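Local coordinates for BH2092 protein (Bacillus halodurans, PDB 3NHV), which is of unknown function but has a rhodanese-like domain, a domain that in active relatives transfers sulfur through a cysteine persulfide, at residues I54-G58 / N59-E63; G120-G123 / A124-L128. One frame throughout, in Å; residues are numbered along the deposited sequence.

Interaction 1: residues I54-G58 / N59-E63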
ATOM      1  N   ILE B  54       2.781 -12.075  19.621  1.00 49.96           N
ATOM      2  CA  ILE B  54       3.426 -11.547  20.817  1.00 51.00           C
ATOM      3  C   ILE B  54       3.624 -10.046  20.666  1.00 50.51           C
ATOM      4  O   ILE B  54       3.751  -9.544  19.551  1.00 57.76           O
ATOM      5  CB  ILE B  54       4.804 -12.173  21.037  1.00 52.15           C
ATOM      6  CG1 ILE B  54       5.679 -11.941  19.808  1.00 48.78           C
ATOM      7  CG2 ILE B  54       4.660 -13.661  21.320  1.00 55.94           C
ATOM      8  CD1 ILE B  54       7.038 -12.566  19.911  1.00 47.04           C
ATOM      9  N   SER B  55       3.659  -9.336  21.791  1.00 47.13           N
ATOM     10  CA  SER B  55       3.839  -7.893  21.780  1.00 45.00           C
ATOM     11  C   SER B  55       5.291  -7.466  21.932  1.00 52.03           C
ATOM     12  O   SER B  55       5.942  -7.792  22.919  1.00 53.37           O
ATOM     13  CB  SER B  55       3.021  -7.245  22.893  1.00 46.49           C
ATOM     14  OG  SER B  55       3.384  -5.884  23.047  1.00 41.80           O
ATOM     15  N   ILE B  56       5.794  -6.728  20.950  1.00 52.01           N
ATOM     16  CA  ILE B  56       7.163  -6.235  20.994  1.00 53.82           C
ATOM     17  C   ILE B  56       7.192  -4.889  20.273  1.00 56.24           C
ATOM     18  O   ILE B  56       7.530  -4.824  19.093  1.00 64.41           O
ATOM     19  CB  ILE B  56       8.142  -7.183  20.265  1.00 52.32           C
ATOM     20  CG1 ILE B  56       7.997  -8.622  20.779  1.00 54.25           C
ATOM     21  CG2 ILE B  56       9.567  -6.676  20.442  1.00 46.63           C
ATOM     22  CD1 ILE B  56       8.468  -8.853  22.205  1.00 69.35           C
ATOM     23  N   PRO B  57       6.826  -3.798  20.967  1.00 56.22           N
ATOM     24  CA  PRO B  57       6.823  -2.461  20.353  1.00 50.69           C
ATOM     25  C   PRO B  57       8.085  -2.183  19.535  1.00 55.97           C
ATOM     26  O   PRO B  57       9.192  -2.519  19.955  1.00 57.81           O
ATOM     27  CB  PRO B  57       6.693  -1.534  21.555  1.00 54.67           C
ATOM     28  CG  PRO B  57       5.811  -2.331  22.477  1.00 53.90           C
ATOM     29  CD  PRO B  57       6.418  -3.727  22.381  1.00 50.30           C
ATOM     30  N   GLY B  58       7.913  -1.568  18.367  1.00 61.95           N
ATOM     31  CA  GLY B  58       9.043  -1.271  17.498  1.00 64.93           C
ATOM     32  C   GLY B  58      10.231  -0.585  18.150  1.00 65.13           C
ATOM     33  O   GLY B  58      11.375  -0.997  17.964  1.00 67.28           O
ATOM     34  N   ASN B  59       9.964   0.471  18.910  1.00 65.78           N
ATOM     35  CA  ASN B  59      11.031   1.203  19.577  1.00 69.41           C
ATOM     36  C   ASN B  59      11.708   0.362  20.663  1.00 70.74           C
ATOM     37  O   ASN B  59      12.782   0.721  21.149  1.00 74.35           O
ATOM     38  CB  ASN B  59      10.478   2.501  20.174  1.00 66.02           C
ATOM     39  CG  ASN B  59       9.261   2.268  21.044  1.00 78.30           C
ATOM     40  OD1 ASN B  59       9.327   1.559  22.052  1.00 81.37           O
ATOM     41  ND2 ASN B  59       8.133   2.860  20.654  1.00 76.77           N
ATOM     42  N   LYS B  60      11.094  -0.762  21.031  1.00 65.14           N
ATOM     43  CA  LYS B  60      11.663  -1.635  22.062  1.00 58.31           C
ATOM     44  C   LYS B  60      12.258  -2.929  21.505  1.00 58.94           C
ATOM     45  O   LYS B  60      12.428  -3.899  22.243  1.00 59.03           O
ATOM     46  CB  LYS B  60      10.598  -1.979  23.117  1.00 58.46           C
ATOM     47  CG  LYS B  60      10.083  -0.780  23.911  1.00 69.08           C
ATOM     48  CD  LYS B  60      11.117  -0.311  24.927  1.00 75.08           C
ATOM     49  CE  LYS B  60      10.837   1.107  25.430  1.00 78.84           C
ATOM     50  NZ  LYS B  60      11.245   2.176  24.448  1.00 72.35           N
ATOM     51  N   ILE B  61      12.579  -2.947  20.211  1.00 55.37           N
ATOM     52  CA  ILE B  61      13.157  -4.137  19.579  1.00 47.31           C
ATOM     53  C   ILE B  61      14.680  -4.149  19.664  1.00 52.69           C
ATOM     54  O   ILE B  61      15.346  -3.219  19.205  1.00 52.78           O
ATOM     55  CB  ILE B  61      12.768  -4.229  18.092  1.00 40.05           C
ATOM     56  CG1 ILE B  61      11.254  -4.375  17.959  1.00 46.61           C
ATOM     57  CG2 ILE B  61      13.476  -5.404  17.437  1.00 29.60           C
ATOM     58  CD1 ILE B  61      10.777  -4.450  16.522  1.00 46.52           C
ATOM     59  N   ASN B  62      15.229  -5.219  20.230  1.00 56.85           N
ATOM     60  CA  ASN B  62      16.677  -5.356  20.389  1.00 57.82           C
ATOM     61  C   ASN B  62      17.021  -6.781  20.778  1.00 56.48           C
ATOM     62  O   ASN B  62      16.147  -7.651  20.793  1.00 64.02           O
ATOM     63  CB  ASN B  62      17.158  -4.408  21.476  1.00 62.53           C
ATOM     64  CG  ASN B  62      16.348  -4.543  22.746  1.00 66.57           C
ATOM     65  OD1 ASN B  62      16.254  -5.633  23.321  1.00 60.63           O
ATOM     66  ND2 ASN B  62      15.746  -3.441  23.187  1.00 67.75           N
ATOM     67  N   GLU B  63      18.283  -7.024  21.112  1.00 51.65           N
ATOM     68  CA  GLU B  63      18.702  -8.373  21.481  1.00 61.23           C
ATOM     69  C   GLU B  63      18.144  -8.884  22.812  1.00 59.65           C
ATOM     70  O   GLU B  63      18.078 -10.097  23.035  1.00 50.23           O
ATOM     71  CB  GLU B  63      20.233  -8.471  21.463  1.00 59.62           C
ATOM     72  CG  GLU B  63      20.750  -9.433  20.392  1.00 67.84           C
ATOM     73  CD  GLU B  63      22.175  -9.133  19.942  1.00 83.36           C
ATOM     74  OE1 GLU B  63      22.441  -7.998  19.462  1.00 86.91           O
ATOM     75  OE2 GLU B  63      23.037 -10.036  20.059  1.00 87.29           O
TER
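The ethyl branch of Ile61 overlaps the CG2 methyl of Ile56, its CG1 meeting that methyl at 3.8 Å while the two side chains cross at about a right angle. Five residues apart, they are brought together by a doubled-back backbone that illustrates how a short 3-10 turn can follow an edge strand. Lys60 N bonds to Pro57 O at 2.8 Å, closing a type I turn, and one residue on Ile61 N donates to Gly58 O at 3.2 Å. The two overlapping bonds make one short 3-10 turn.

Ile61 lies against this turn. With CG1 beside the backbone N (chi1 -63°) and the branch extended beyond it, Ile61 CG1 passes the oxygens of Pro57 and Gly58, and Ile61 CD1 comes to 3.8 Å from Gly58 CA. From there the side chain also touches Ala90, Lys93 and Phe94 of helix 86-96. An alanine at this position would lose the branch packed beside the two carbonyl oxygens and would probably leave Ile56 and that helix with a gap between them.

The outer side is polar. Lys60 starts alongside the proline, its CG 4.2 Å from Pro57 CB, then bends at chi2 and chi4 to bring NZ back to Asn59 OD1 at 3.1 Å. The amide of Asn59 is set to meet it by a CG held between the backbone N and carbonyl carbon (chi1 52°), and the ammonium approaches above the amide plane.

Backbone bonds thus define the turn, while its two faces differ in chemistry: isoleucines join the edge of the parallel sheet to helix 86-96, and the lysine-asparagine bond lies among exposed residues, where water probably competes for it.

Interaction 2: residues G120-G123 / A124-L128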
ATOM      1  N   GLY B 120      -8.242  -9.751  23.056  1.00 71.81           N
ATOM      2  CA  GLY B 120      -7.850  -8.600  23.849  1.00 70.19           C
ATOM      3  C   GLY B 120      -8.957  -8.038  24.721  1.00 68.74           C
ATOM      4  O   GLY B 120     -10.013  -8.648  24.882  1.00 72.09           O
ATOM      5  N   THR B 121      -8.703  -6.858  25.278  1.00 65.88           N
ATOM      6  CA  THR B 121      -9.653  -6.182  26.150  1.00 62.63           C
ATOM      7  C   THR B 121     -10.912  -5.734  25.430  1.00 63.59           C
ATOM      8  O   THR B 121     -12.014  -6.148  25.781  1.00 75.06           O
ATOM      9  CB  THR B 121      -9.012  -4.939  26.803  1.00 62.75           C
ATOM     10  OG1 THR B 121      -8.038  -5.356  27.768  1.00 60.59           O
ATOM     11  CG2 THR B 121     -10.072  -4.078  27.482  1.00 66.72           C
ATOM     12  N   LEU B 122     -10.749  -4.871  24.435  1.00 63.78           N
ATOM     13  CA  LEU B 122     -11.889  -4.361  23.688  1.00 53.88           C
ATOM     14  C   LEU B 122     -12.239  -5.231  22.499  1.00 50.57           C
ATOM     15  O   LEU B 122     -13.313  -5.091  21.920  1.00 47.09           O
ATOM     16  CB  LEU B 122     -11.608  -2.943  23.210  1.00 49.17           C
ATOM     17  CG  LEU B 122     -11.273  -1.950  24.318  1.00 56.40           C
ATOM     18  CD1 LEU B 122     -11.038  -0.578  23.710  1.00 43.34           C
ATOM     19  CD2 LEU B 122     -12.412  -1.905  25.325  1.00 53.41           C
ATOM     20  N   GLY B 123     -11.325  -6.126  22.138  1.00 57.47           N
ATOM     21  CA  GLY B 123     -11.558  -7.005  21.005  1.00 58.82           C
ATOM     22  C   GLY B 123     -12.038  -6.271  19.763  1.00 61.53           C
ATOM     23  O   GLY B 123     -11.393  -5.333  19.290  1.00 57.71           O
ATOM     24  N   ALA B 124     -13.185  -6.696  19.243  1.00 62.55           N
ATOM     25  CA  ALA B 124     -13.760  -6.092  18.048  1.00 58.16           C
ATOM     26  C   ALA B 124     -14.306  -4.691  18.306  1.00 60.08           C
ATOM     27  O   ALA B 124     -14.780  -4.031  17.386  1.00 58.51           O
ATOM     28  CB  ALA B 124     -14.864  -6.987  17.500  1.00 62.28           C
ATOM     29  N   LYS B 125     -14.243  -4.233  19.554  1.00 65.32           N
ATOM     30  CA  LYS B 125     -14.748  -2.902  19.880  1.00 65.52           C
ATOM     31  C   LYS B 125     -13.649  -1.854  19.929  1.00 63.74           C
ATOM     32  O   LYS B 125     -13.923  -0.654  20.001  1.00 59.60           O
ATOM     33  CB  LYS B 125     -15.521  -2.924  21.205  1.00 68.81           C
ATOM     34  CG  LYS B 125     -16.976  -3.358  21.048  1.00 82.33           C
ATOM     35  CD  LYS B 125     -17.804  -3.142  22.313  1.00 88.42           C
ATOM     36  CE  LYS B 125     -19.265  -3.557  22.088  1.00 93.67           C
ATOM     37  NZ  LYS B 125     -20.108  -3.459  23.320  1.00 89.52           N
ATOM     38  N   ALA B 126     -12.403  -2.310  19.873  1.00 63.33           N
ATOM     39  CA  ALA B 126     -11.257  -1.408  19.902  1.00 68.21           C
ATOM     40  C   ALA B 126     -11.260  -0.503  18.670  1.00 70.24           C
ATOM     41  O   ALA B 126     -11.957  -0.775  17.691  1.00 70.53           O
ATOM     42  CB  ALA B 126      -9.972  -2.211  19.946  1.00 69.77           C
ATOM     43  N   ASP B 127     -10.483   0.574  18.721  1.00 69.34           N
ATOM     44  CA  ASP B 127     -10.418   1.489  17.595  1.00 68.23           C
ATOM     45  C   ASP B 127      -9.838   0.800  16.377  1.00 67.94           C
ATOM     46  O   ASP B 127      -8.965  -0.061  16.490  1.00 68.59           O
ATOM     47  CB  ASP B 127      -9.588   2.718  17.937  1.00 73.45           C
ATOM     48  CG  ASP B 127     -10.329   3.672  18.843  1.00 84.71           C
ATOM     49  OD1 ASP B 127     -11.566   3.785  18.681  1.00 87.83           O
ATOM     50  OD2 ASP B 127      -9.684   4.313  19.699  1.00 85.64           O
ATOM     51  N   LEU B 128     -10.330   1.179  15.207  1.00 62.47           N
ATOM     52  CA  LEU B 128      -9.863   0.579  13.975  1.00 54.04           C
ATOM     53  C   LEU B 128      -8.643   1.303  13.442  1.00 51.32           C
ATOM     54  O   LEU B 128      -7.737   0.681  12.898  1.00 48.29           O
ATOM     55  CB  LEU B 128     -10.978   0.601  12.934  1.00 52.52           C
ATOM     56  CG  LEU B 128     -10.648  -0.036  11.589  1.00 52.32           C
ATOM     57  CD1 LEU B 128     -10.163  -1.470  11.772  1.00 52.71           C
ATOM     58  CD2 LEU B 128     -11.887   0.005  10.725  1.00 54.86           C
TER
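Leu122 and Ala126 meet through their first side-chain carbons, CB to CB at 3.7 Å, and this is the close part of a double turn. Leu122 CB also sits 3.5 Å from Ala126 N, and farther out its CD1 rests 3.9 Å from Ala126 CA. The leucine CG lies beside its own backbone N (chi1 -57°), from which the extended branch ending in CD1 runs alongside the alanine.

Two backbone bonds fold the chain that brings this pair together. Lys125 N reaches Leu122 O at 2.7 Å, closing a turn, and Ala126 N reaches Gly123 O at 3.2 Å to close the next. Gly123, with its positive phi of 49°, lies within both, a place that favours glycine.

The other side is loose. Lys125 has only its root at the turn, CB lying 3.2 Å from Leu122 O, and its extended chain carries the ammonium away; Leu122 is itself largely exposed. Beyond the turn, the guanidinium of Arg112 donates to the carbonyl oxygens of Ala126 and Asp127. The chemistry implies a fold set mainly by backbone bonds and a glycine corner, with modest apolar contact and a charge directed outward.

Interactions 1 and 2 are two examples of one device, two successive backbone turns that redirect the chain, placed in series along the chain and not touching: their centres lie 21 Å apart and their nearest atoms about 11 Å. Interaction 1 lies nearer the body of the domain, its centre 12 Å from the centre of the chain against 17 Å for interaction 2. It leans on helix 86-96, which follows the Cys79-Cys84 disulfide; the loop holding these cysteines probably corresponds to the active-site loop of rhodaneses. Interaction 2 is instead tied by backbone bonds to Lys46 and Glu47 of helix 42-47, the helix preceding strand 54-55, where interaction 1 begins.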